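Long-range contacts in T9SS C-terminal target domain-containing protein (Bacteroides cellulosilyticus, PDB 5JVK), which probably hydrolyses O-glycosidic bonds, as a family 39 glycoside hydrolase of a gut symbiont: residues M36-G40 with S52-A57; R102-V108 with A128-R134; W337-W343 with S370-Y376. All coordinates share one frame; numbering follows the deposited sequence.

Interaction 1: M36-G40 with S52-A57; sequences MRLTG and SGVANA
Met-36 starts the contact just before the strand. Its carbonyl O is 3.4 Å from Ala-57 N, but the angle is too poor for a hydrogen bond. The amide of Asn-30 binds this oxygen and also Ala-55 O, so it ties the two segments together where the pairing ends. Arg-37 runs alongside Asn-56, both side chains pointing the same way. The arginine chain is extended from CG to NE, which carries NH2 to within 2.7 Å of Asn-56 OD1. The guanidinium and amide planes are turned 56° apart. Leu-38 and Ala-55 form a hydrogen-bonded antiparallel pair. Leu-38 N gives the shorter bond, 2.8 Å to Ala-55 O. Both side chains lie on the face covered by Leu-61. Thr-39 faces Val-54 in a non-hydrogen-bonded pair on the other face, with CA atoms 4.6 Å apart. Gly-40 pairs with Gly-53 through two backbone bonds. The straighter one runs 3.0 Å from Gly-40 N to Gly-53 O. On its other side, strand 37-44 bonds to strand 69-78. Strand 50-55 is outermost in this mixed sheet. The arrangement is a beta hairpin at the sheet edge.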
loop_
_atom_site.group_PDB
_atom_site.type_symbol
_atom_site.label_atom_id
_atom_site.label_comp_id
_atom_site.label_asym_id
_atom_site.label_seq_id
_atom_site.Cartn_x
_atom_site.Cartn_y
_atom_site.Cartn_z
ATOM N N MET A 36 34.009 -21.721 14.929
ATOM C CA MET A 36 33.365 -20.469 14.525
ATOM C C MET A 36 31.962 -20.364 15.131
ATOM O O MET A 36 31.074 -21.145 14.782
ATOM C CB MET A 36 33.283 -20.372 12.999
ATOM C CG MET A 36 34.636 -20.323 12.307
ATOM S SD MET A 36 34.502 -20.303 10.507
ATOM C CE MET A 36 36.218 -20.484 10.017
ATOM N N ARG A 37 31.782 -19.408 16.045
ATOM C CA ARG A 37 30.482 -19.123 16.669
ATOM C C ARG A 37 29.799 -17.947 15.970
ATOM O O ARG A 37 30.447 -16.935 15.690
ATOM C CB ARG A 37 30.652 -18.769 18.149
ATOM C CG ARG A 37 31.068 -19.915 19.054
ATOM C CD ARG A 37 30.983 -19.483 20.513
ATOM N NE ARG A 37 31.659 -20.409 21.426
ATOM C CZ ARG A 37 31.176 -21.582 21.848
ATOM N NH1 ARG A 37 31.899 -22.324 22.686
ATOM N NH2 ARG A 37 29.986 -22.030 21.444
ATOM N N LEU A 38 28.494 -18.077 15.713
ATOM C CA LEU A 38 27.678 -17.001 15.134
ATOM C C LEU A 38 26.804 -16.375 16.222
ATOM O O LEU A 38 25.842 -16.995 16.681
ATOM C CB LEU A 38 26.805 -17.548 13.997
ATOM C CG LEU A 38 25.825 -16.597 13.298
ATOM C CD1 LEU A 38 26.522 -15.356 12.756
ATOM C CD2 LEU A 38 25.099 -17.333 12.182
ATOM N N THR A 39 27.148 -15.155 16.635
ATOM C CA THR A 39 26.370 -14.402 17.624
ATOM C C THR A 39 25.411 -13.448 16.904
ATOM O O THR A 39 25.794 -12.802 15.921
ATOM C CB THR A 39 27.289 -13.599 18.569
ATOM O OG1 THR A 39 28.251 -14.476 19.165
ATOM C CG2 THR A 39 26.486 -12.916 19.682
ATOM N N GLY A 40 24.175 -13.369 17.402
ATOM C CA GLY A 40 23.138 -12.494 16.847
ATOM C C GLY A 40 22.497 -11.628 17.917
ATOM O O GLY A 40 22.166 -12.120 18.996
ATOM N N SER A 52 19.445 -11.791 22.474
ATOM C CA SER A 52 20.694 -12.420 22.038
ATOM C C SER A 52 20.561 -13.921 21.852
ATOM O O SER A 52 19.740 -14.568 22.502
ATOM C CB SER A 52 21.803 -12.140 23.050
ATOM O OG SER A 52 22.233 -10.796 22.949
ATOM N N GLY A 53 21.392 -14.459 20.964
ATOM C CA GLY A 53 21.459 -15.898 20.708
ATOM C C GLY A 53 22.772 -16.282 20.054
ATOM O O GLY A 53 23.406 -15.451 19.399
ATOM N N VAL A 54 23.176 -17.541 20.236
ATOM C CA VAL A 54 24.440 -18.065 19.692
ATOM C C VAL A 54 24.198 -19.385 18.949
ATOM O O VAL A 54 23.338 -20.176 19.343
ATOM C CB VAL A 54 25.492 -18.283 20.807
ATOM C CG1 VAL A 54 26.860 -18.602 20.208
ATOM C CG2 VAL A 54 25.581 -17.058 21.715
ATOM N N ALA A 55 24.959 -19.604 17.877
ATOM C CA ALA A 55 24.898 -20.841 17.091
ATOM C C ALA A 55 26.301 -21.276 16.655
ATOM O O ALA A 55 27.055 -20.479 16.087
ATOM C CB ALA A 55 24.005 -20.650 15.876
ATOM N N ASN A 56 26.636 -22.541 16.915
ATOM C CA ASN A 56 27.934 -23.112 16.526
ATOM C C ASN A 56 27.935 -23.502 15.046
ATOM O O ASN A 56 26.909 -23.392 14.371
ATOM C CB ASN A 56 28.265 -24.334 17.396
ATOM C CG ASN A 56 28.371 -23.993 18.869
ATOM O OD1 ASN A 56 28.752 -22.881 19.240
ATOM N ND2 ASN A 56 28.038 -24.953 19.719
ATOM N N ALA A 57 29.092 -23.951 14.555
ATOM C CA ALA A 57 29.273 -24.342 13.153
ATOM C C ALA A 57 28.228 -25.361 12.690
ATOM O O ALA A 57 28.068 -26.417 13.307
ATOM C CB ALA A 57 30.675 -24.898 12.943
#

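Interaction 2: R102-V108 with A128-R134; sequences RPLDMGV and AGFTRIR
Strands 106-108 and 132-134 run parallel at 31°, with Val-108 paired to Ile-133 and backbone bonds from Val-108 N to Arg-132 O and from Arg-134 N to Val-108 O. Phe-130 carries much of the apolar contact. Val-108 CB sits over the centre of its ring, 3.7 Å from the centroid, in a CH-pi contact. The side chains of Met-106 and Phe-130 cross at about a right angle, and Met-106 CE comes 3.5 Å from Phe-130 CE1. Ile-125 and Tyr-361 also pack on this ring. Thr-131 has two jobs. Its OG1, set between the backbone N and carbonyl carbon (chi1 59°), donates a 2.7 Å bond to Pro-103 O. Its CG2 lies over one face of the Arg-102 guanidinium, offset toward the rim. That guanidinium forms a salt bridge with Asp-99. Arg-132 reaches back in an extended chain, and its NE bonds to Leu-104 O at 2.9 Å. The oxygen is tilted 28° out of the guanidinium plane. Gly-129 has positive phi and ends helix 118-127 in a Schellman motif. The whole is the first beta-alpha-beta unit of a (beta/alpha)8 barrel, in which helix 118-127 makes the crossover.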
loop_
_atom_site.group_PDB
_atom_site.type_symbol
_atom_site.label_atom_id
_atom_site.label_comp_id
_atom_site.label_asym_id
_atom_site.label_seq_id
_atom_site.Cartn_x
_atom_site.Cartn_y
_atom_site.Cartn_z
ATOM N N ARG A 102 -8.554 -8.607 8.073
ATOM C CA ARG A 102 -7.657 -7.718 7.330
ATOM C C ARG A 102 -8.420 -6.567 6.665
ATOM O O ARG A 102 -9.540 -6.771 6.194
ATOM C CB ARG A 102 -6.902 -8.479 6.252
ATOM C CG ARG A 102 -5.845 -9.423 6.779
ATOM C CD ARG A 102 -5.127 -10.081 5.616
ATOM N NE ARG A 102 -6.022 -10.971 4.884
ATOM C CZ ARG A 102 -5.789 -11.475 3.672
ATOM N NH1 ARG A 102 -4.672 -11.193 2.998
ATOM N NH2 ARG A 102 -6.700 -12.275 3.123
ATOM N N PRO A 103 -7.816 -5.360 6.617
ATOM C CA PRO A 103 -8.442 -4.241 5.903
ATOM C C PRO A 103 -8.687 -4.514 4.420
ATOM O O PRO A 103 -7.748 -4.766 3.666
ATOM C CB PRO A 103 -7.435 -3.103 6.083
ATOM C CG PRO A 103 -6.763 -3.415 7.367
ATOM C CD PRO A 103 -6.641 -4.910 7.391
ATOM N N LEU A 104 -9.957 -4.452 4.028
ATOM C CA LEU A 104 -10.395 -4.671 2.651
ATOM C C LEU A 104 -10.076 -3.495 1.723
ATOM O O LEU A 104 -10.171 -3.642 0.503
ATOM C CB LEU A 104 -11.899 -4.963 2.611
ATOM C CG LEU A 104 -12.367 -6.213 3.372
ATOM C CD1 LEU A 104 -13.885 -6.257 3.467
ATOM C CD2 LEU A 104 -11.841 -7.486 2.719
ATOM N N ASP A 105 -9.719 -2.340 2.298
ATOM C CA ASP A 105 -9.312 -1.150 1.532
ATOM C C ASP A 105 -7.791 -0.945 1.413
ATOM O O ASP A 105 -7.356 -0.053 0.685
ATOM C CB ASP A 105 -9.991 0.123 2.083
ATOM C CG ASP A 105 -9.666 0.406 3.551
ATOM O OD1 ASP A 105 -9.067 -0.451 4.238
ATOM O OD2 ASP A 105 -10.040 1.495 4.029
ATOM N N MET A 106 -6.993 -1.757 2.110
ATOM C CA MET A 106 -5.532 -1.676 2.005
ATOM C C MET A 106 -5.040 -2.483 0.811
ATOM O O MET A 106 -5.215 -3.699 0.770
ATOM C CB MET A 106 -4.839 -2.176 3.284
ATOM C CG MET A 106 -4.800 -1.151 4.408
ATOM S SD MET A 106 -3.788 -1.622 5.828
ATOM C CE MET A 106 -2.154 -1.737 5.099
ATOM N N GLY A 107 -4.423 -1.798 -0.150
ATOM C CA GLY A 107 -3.767 -2.438 -1.287
ATOM C C GLY A 107 -2.306 -2.037 -1.363
ATOM O O GLY A 107 -1.867 -1.145 -0.639
ATOM N N VAL A 108 -1.558 -2.692 -2.248
ATOM C CA VAL A 108 -0.156 -2.347 -2.495
ATOM C C VAL A 108 0.235 -2.647 -3.946
ATOM O O VAL A 108 -0.162 -3.667 -4.503
ATOM C CB VAL A 108 0.787 -3.077 -1.507
ATOM C CG1 VAL A 108 0.766 -4.589 -1.715
ATOM C CG2 VAL A 108 2.209 -2.533 -1.606
ATOM N N ALA A 128 2.073 -8.048 5.895
ATOM C CA ALA A 128 1.901 -6.588 5.965
ATOM C C ALA A 128 0.435 -6.160 6.131
ATOM O O ALA A 128 0.168 -4.990 6.420
ATOM C CB ALA A 128 2.498 -5.924 4.735
ATOM N N GLY A 129 -0.502 -7.088 5.917
ATOM C CA GLY A 129 -1.928 -6.863 6.170
ATOM C C GLY A 129 -2.763 -6.508 4.950
ATOM O O GLY A 129 -3.958 -6.259 5.080
ATOM N N PHE A 130 -2.153 -6.498 3.765
ATOM C CA PHE A 130 -2.849 -6.095 2.543
ATOM C C PHE A 130 -3.818 -7.173 2.051
ATOM O O PHE A 130 -3.545 -8.371 2.180
ATOM C CB PHE A 130 -1.845 -5.772 1.434
ATOM C CG PHE A 130 -0.927 -4.623 1.757
ATOM C CD1 PHE A 130 -1.389 -3.309 1.711
ATOM C CD2 PHE A 130 0.406 -4.850 2.096
ATOM C CE1 PHE A 130 -0.545 -2.247 2.005
ATOM C CE2 PHE A 130 1.256 -3.794 2.389
ATOM C CZ PHE A 130 0.781 -2.488 2.343
ATOM N N THR A 131 -4.952 -6.730 1.505
ATOM C CA THR A 131 -5.941 -7.606 0.862
ATOM C C THR A 131 -6.091 -7.367 -0.645
ATOM O O THR A 131 -6.892 -8.044 -1.297
ATOM C CB THR A 131 -7.328 -7.416 1.495
ATOM O OG1 THR A 131 -7.732 -6.051 1.347
ATOM C CG2 THR A 131 -7.300 -7.791 2.961
ATOM N N ARG A 132 -5.347 -6.402 -1.191
ATOM C CA ARG A 132 -5.359 -6.114 -2.624
ATOM C C ARG A 132 -3.941 -5.895 -3.129
ATOM O O ARG A 132 -3.071 -5.445 -2.381
ATOM C CB ARG A 132 -6.191 -4.867 -2.916
ATOM C CG ARG A 132 -7.659 -4.976 -2.542
ATOM C CD ARG A 132 -8.374 -3.669 -2.819
ATOM N NE ARG A 132 -9.763 -3.671 -2.355
ATOM C CZ ARG A 132 -10.791 -4.239 -2.987
ATOM N NH1 ARG A 132 -10.626 -4.892 -4.138
ATOM N NH2 ARG A 132 -12.007 -4.158 -2.454
ATOM N N ILE A 133 -3.714 -6.226 -4.398
ATOM C CA ILE A 133 -2.465 -5.884 -5.081
ATOM C C ILE A 133 -2.759 -5.309 -6.459
ATOM O O ILE A 133 -3.765 -5.650 -7.077
ATOM C CB ILE A 133 -1.479 -7.075 -5.185
ATOM C CG1 ILE A 133 -2.077 -8.257 -5.976
ATOM C CG2 ILE A 133 -1.018 -7.499 -3.795
ATOM C CD1 ILE A 133 -1.742 -8.277 -7.456
ATOM N N ARG A 134 -1.880 -4.421 -6.917
ATOM C CA ARG A 134 -1.975 -3.824 -8.243
ATOM C C ARG A 134 -0.726 -4.178 -9.032
ATOM O O ARG A 134 0.386 -4.069 -8.514
ATOM C CB ARG A 134 -2.117 -2.306 -8.142
ATOM C CG ARG A 134 -2.233 -1.586 -9.480
ATOM C CD ARG A 134 -2.537 -0.121 -9.246
ATOM N NE ARG A 134 -2.675 0.662 -10.477
ATOM C CZ ARG A 134 -1.724 1.407 -11.049
ATOM N NH1 ARG A 134 -0.491 1.496 -10.546
ATOM N NH2 ARG A 134 -2.011 2.078 -12.158
#

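Interaction 3: W337-W343 with S370-Y376; sequences WVTEIGW and SPGVFWY
This is a buried pairing of two parallel neighbours, the seventh and eighth strands of the (beta/alpha)8 barrel. Their axes lie 4.7 Å apart. Val-338 pairs with Val-373 and Ile-341 with Trp-375, so the register shifts by one in a beta bulge. Phe-374 N bonds to Val-338 O at 2.8 Å and nearly straight. Beyond the bulge, Ile-341 N donates to Phe-374 O, and Tyr-376 N to Ile-341 O. At the start of the strands, Pro-371 CG lies over the six-membered ring of Trp-337, 3.6 Å from its centroid. The edge of the same indole meets the edge of Phe-374, Trp-337 CE3 to Phe-374 CE2 at 4.1 Å. Gly-372 packs against this indole, where a CB would clash. At the other end, Trp-375 has CG anti to the backbone N (chi1 177°), and Gly-342 lies over one face of its indole. Gly-342 CA stands 4.0 Å from the centroid of the six-membered ring. The rim of that ring meets the rim of Trp-343, Trp-375 CZ3 to Trp-343 CE3 at 3.6 Å, with planes 29° apart. A leucine at Trp-375 would probably leave Gly-342 without the ring face it packs on and Phe-392 O without the hydrogen bond from the indole N-H. Glu-340 runs beside Tyr-376, its carboxylate 23° from the ring plane. Tyr-290 and Arg-134 hold that carboxylate, and a bound glycerol lies about 3 Å from the side chain. This is the C-terminal end of the barrel strands, where such glycosidases carry their active site. Strand 284-287 bonds to Trp-337 on one flank, and strand 106-109 to Val-373 and Trp-375 on the other. Helix 350-366 packs on Val-373 and Trp-375, while Trp-337 and Phe-374 meet Arg-132 of strand 132-138 and Leu-170 of strand 168-174, which are not their sheet neighbours.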
loop_
_atom_site.group_PDB
_atom_site.type_symbol
_atom_site.label_atom_id
_atom_site.label_comp_id
_atom_site.label_asym_id
_atom_site.label_seq_id
_atom_site.Cartn_x
_atom_site.Cartn_y
_atom_site.Cartn_z
ATOM N N TRP A 337 -10.966 4.952 -6.932
ATOM C CA TRP A 337 -9.894 4.038 -6.540
ATOM C C TRP A 337 -8.563 4.779 -6.456
ATOM O O TRP A 337 -8.119 5.358 -7.441
ATOM C CB TRP A 337 -9.804 2.900 -7.554
ATOM C CG TRP A 337 -11.030 2.046 -7.566
ATOM C CD1 TRP A 337 -12.224 2.333 -8.164
ATOM C CD2 TRP A 337 -11.192 0.770 -6.938
ATOM N NE1 TRP A 337 -13.120 1.311 -7.951
ATOM C CE2 TRP A 337 -12.512 0.338 -7.203
ATOM C CE3 TRP A 337 -10.349 -0.054 -6.181
ATOM C CZ2 TRP A 337 -13.009 -0.884 -6.738
ATOM C CZ3 TRP A 337 -10.846 -1.271 -5.716
ATOM C CH2 TRP A 337 -12.165 -1.671 -5.997
ATOM N N VAL A 338 -7.927 4.761 -5.287
ATOM C CA VAL A 338 -6.624 5.411 -5.111
ATOM C C VAL A 338 -5.546 4.394 -5.493
ATOM O O VAL A 338 -4.933 3.756 -4.637
ATOM C CB VAL A 338 -6.451 5.958 -3.677
ATOM C CG1 VAL A 338 -5.146 6.735 -3.543
ATOM C CG2 VAL A 338 -7.647 6.829 -3.304
ATOM N N THR A 339 -5.336 4.246 -6.798
ATOM C CA THR A 339 -4.514 3.159 -7.340
ATOM C C THR A 339 -3.003 3.356 -7.178
ATOM O O THR A 339 -2.245 2.403 -7.337
ATOM C CB THR A 339 -4.852 2.869 -8.818
ATOM O OG1 THR A 339 -4.632 4.039 -9.615
ATOM C CG2 THR A 339 -6.304 2.418 -8.947
ATOM N N GLU A 340 -2.568 4.578 -6.870
ATOM C CA GLU A 340 -1.217 4.812 -6.349
ATOM C C GLU A 340 -1.217 5.949 -5.332
ATOM O O GLU A 340 -1.778 7.014 -5.580
ATOM C CB GLU A 340 -0.218 5.164 -7.455
ATOM C CG GLU A 340 0.078 4.065 -8.465
ATOM C CD GLU A 340 1.167 4.443 -9.458
ATOM O OE1 GLU A 340 1.911 5.425 -9.226
ATOM O OE2 GLU A 340 1.274 3.757 -10.493
ATOM N N ILE A 341 -0.589 5.707 -4.187
ATOM C CA ILE A 341 -0.186 6.777 -3.281
ATOM C C ILE A 341 1.035 6.279 -2.517
ATOM O O ILE A 341 1.111 5.099 -2.180
ATOM C CB ILE A 341 -1.334 7.216 -2.340
ATOM C CG1 ILE A 341 -0.916 8.439 -1.514
ATOM C CG2 ILE A 341 -1.784 6.079 -1.427
ATOM C CD1 ILE A 341 -2.060 9.092 -0.767
ATOM N N GLY A 342 1.999 7.159 -2.271
ATOM C CA GLY A 342 3.204 6.756 -1.568
ATOM C C GLY A 342 4.200 7.862 -1.312
ATOM O O GLY A 342 4.095 8.957 -1.864
ATOM N N TRP A 343 5.154 7.553 -0.442
ATOM C CA TRP A 343 6.287 8.413 -0.126
ATOM C C TRP A 343 7.549 7.565 -0.256
ATOM O O TRP A 343 7.496 6.343 -0.091
ATOM C CB TRP A 343 6.160 8.962 1.294
ATOM C CG TRP A 343 5.078 9.998 1.465
ATOM C CD1 TRP A 343 5.245 11.342 1.530
ATOM C CD2 TRP A 343 3.673 9.765 1.603
ATOM N NE1 TRP A 343 4.042 11.971 1.698
ATOM C CE2 TRP A 343 3.055 11.026 1.747
ATOM C CE3 TRP A 343 2.877 8.616 1.625
ATOM C CZ2 TRP A 343 1.675 11.173 1.901
ATOM C CZ3 TRP A 343 1.508 8.757 1.774
ATOM C CH2 TRP A 343 0.918 10.030 1.913
ATOM N N SER A 370 -12.985 5.587 -0.708
ATOM C CA SER A 370 -12.394 4.636 -1.654
ATOM C C SER A 370 -12.425 3.204 -1.110
ATOM O O SER A 370 -12.123 2.988 0.068
ATOM C CB SER A 370 -10.947 5.029 -1.961
ATOM O OG SER A 370 -10.389 4.190 -2.958
ATOM N N PRO A 371 -12.779 2.216 -1.965
ATOM C CA PRO A 371 -12.673 0.807 -1.570
ATOM C C PRO A 371 -11.275 0.197 -1.757
ATOM O O PRO A 371 -11.085 -0.973 -1.433
ATOM C CB PRO A 371 -13.678 0.119 -2.494
ATOM C CG PRO A 371 -13.651 0.939 -3.733
ATOM C CD PRO A 371 -13.397 2.358 -3.299
ATOM N N GLY A 372 -10.319 0.965 -2.281
ATOM C CA GLY A 372 -8.966 0.461 -2.510
ATOM C C GLY A 372 -7.928 1.567 -2.601
ATOM O O GLY A 372 -7.859 2.281 -3.602
ATOM N N VAL A 373 -7.130 1.702 -1.545
ATOM C CA VAL A 373 -6.014 2.638 -1.504
ATOM C C VAL A 373 -4.727 1.829 -1.600
ATOM O O VAL A 373 -4.363 1.122 -0.657
ATOM C CB VAL A 373 -6.046 3.481 -0.214
ATOM C CG1 VAL A 373 -4.826 4.391 -0.122
ATOM C CG2 VAL A 373 -7.340 4.287 -0.156
ATOM N N PHE A 374 -4.048 1.945 -2.743
ATOM C CA PHE A 374 -2.896 1.106 -3.071
ATOM C C PHE A 374 -1.578 1.842 -2.838
ATOM O O PHE A 374 -1.295 2.840 -3.506
ATOM C CB PHE A 374 -2.972 0.642 -4.526
ATOM C CG PHE A 374 -4.089 -0.320 -4.801
ATOM C CD1 PHE A 374 -3.830 -1.674 -4.992
ATOM C CD2 PHE A 374 -5.407 0.124 -4.881
ATOM C CE1 PHE A 374 -4.860 -2.562 -5.257
ATOM C CE2 PHE A 374 -6.443 -0.761 -5.135
ATOM C CZ PHE A 374 -6.168 -2.106 -5.328
ATOM N N TRP A 375 -0.776 1.345 -1.899
ATOM C CA TRP A 375 0.535 1.919 -1.627
ATOM C C TRP A 375 1.487 1.653 -2.786
ATOM O O TRP A 375 1.603 0.511 -3.236
ATOM C CB TRP A 375 1.137 1.340 -0.345
ATOM C CG TRP A 375 2.519 1.853 -0.058
ATOM C CD1 TRP A 375 3.702 1.296 -0.453
ATOM C CD2 TRP A 375 2.858 3.035 0.672
ATOM N NE1 TRP A 375 4.756 2.057 -0.010
ATOM C CE2 TRP A 375 4.266 3.130 0.685
ATOM C CE3 TRP A 375 2.107 4.021 1.324
ATOM C CZ2 TRP A 375 4.939 4.169 1.328
ATOM C CZ3 TRP A 375 2.777 5.055 1.962
ATOM C CH2 TRP A 375 4.181 5.118 1.960
ATOM N N TYR A 376 2.161 2.702 -3.260
ATOM C CA TYR A 376 3.251 2.554 -4.220
ATOM C C TYR A 376 4.580 2.682 -3.470
ATOM O O TYR A 376 4.837 3.736 -2.894
ATOM C CB TYR A 376 3.185 3.599 -5.341
ATOM C CG TYR A 376 4.174 3.273 -6.433
ATOM C CD1 TYR A 376 3.829 2.407 -7.467
ATOM C CD2 TYR A 376 5.478 3.774 -6.399
ATOM C CE1 TYR A 376 4.742 2.071 -8.454
ATOM C CE2 TYR A 376 6.400 3.445 -7.383
ATOM C CZ TYR A 376 6.027 2.593 -8.408
ATOM O OH TYR A 376 6.929 2.260 -9.390
#

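From the N terminus the three contacts follow in series, and none nests or crosses. Interaction 1 joins the two arms of the hairpin formed by strands 37-44 and 50-55, in the N-terminal beta sheet. Interaction 2 closes a loop that holds helix 118-127, at the start of the barrel. Interaction 3 closes one that holds helix 350-366, at the barrel's end. Interaction 1 stands apart, with its centre about 37 Å from that of interaction 2. Interactions 2 and 3 touch, their centres about 10 Å apart. There the first strand meets the eighth and the barrel shuts. Asp-105 O lies 2.8 Å from Val-373 N, a probable hydrogen bond across this seam.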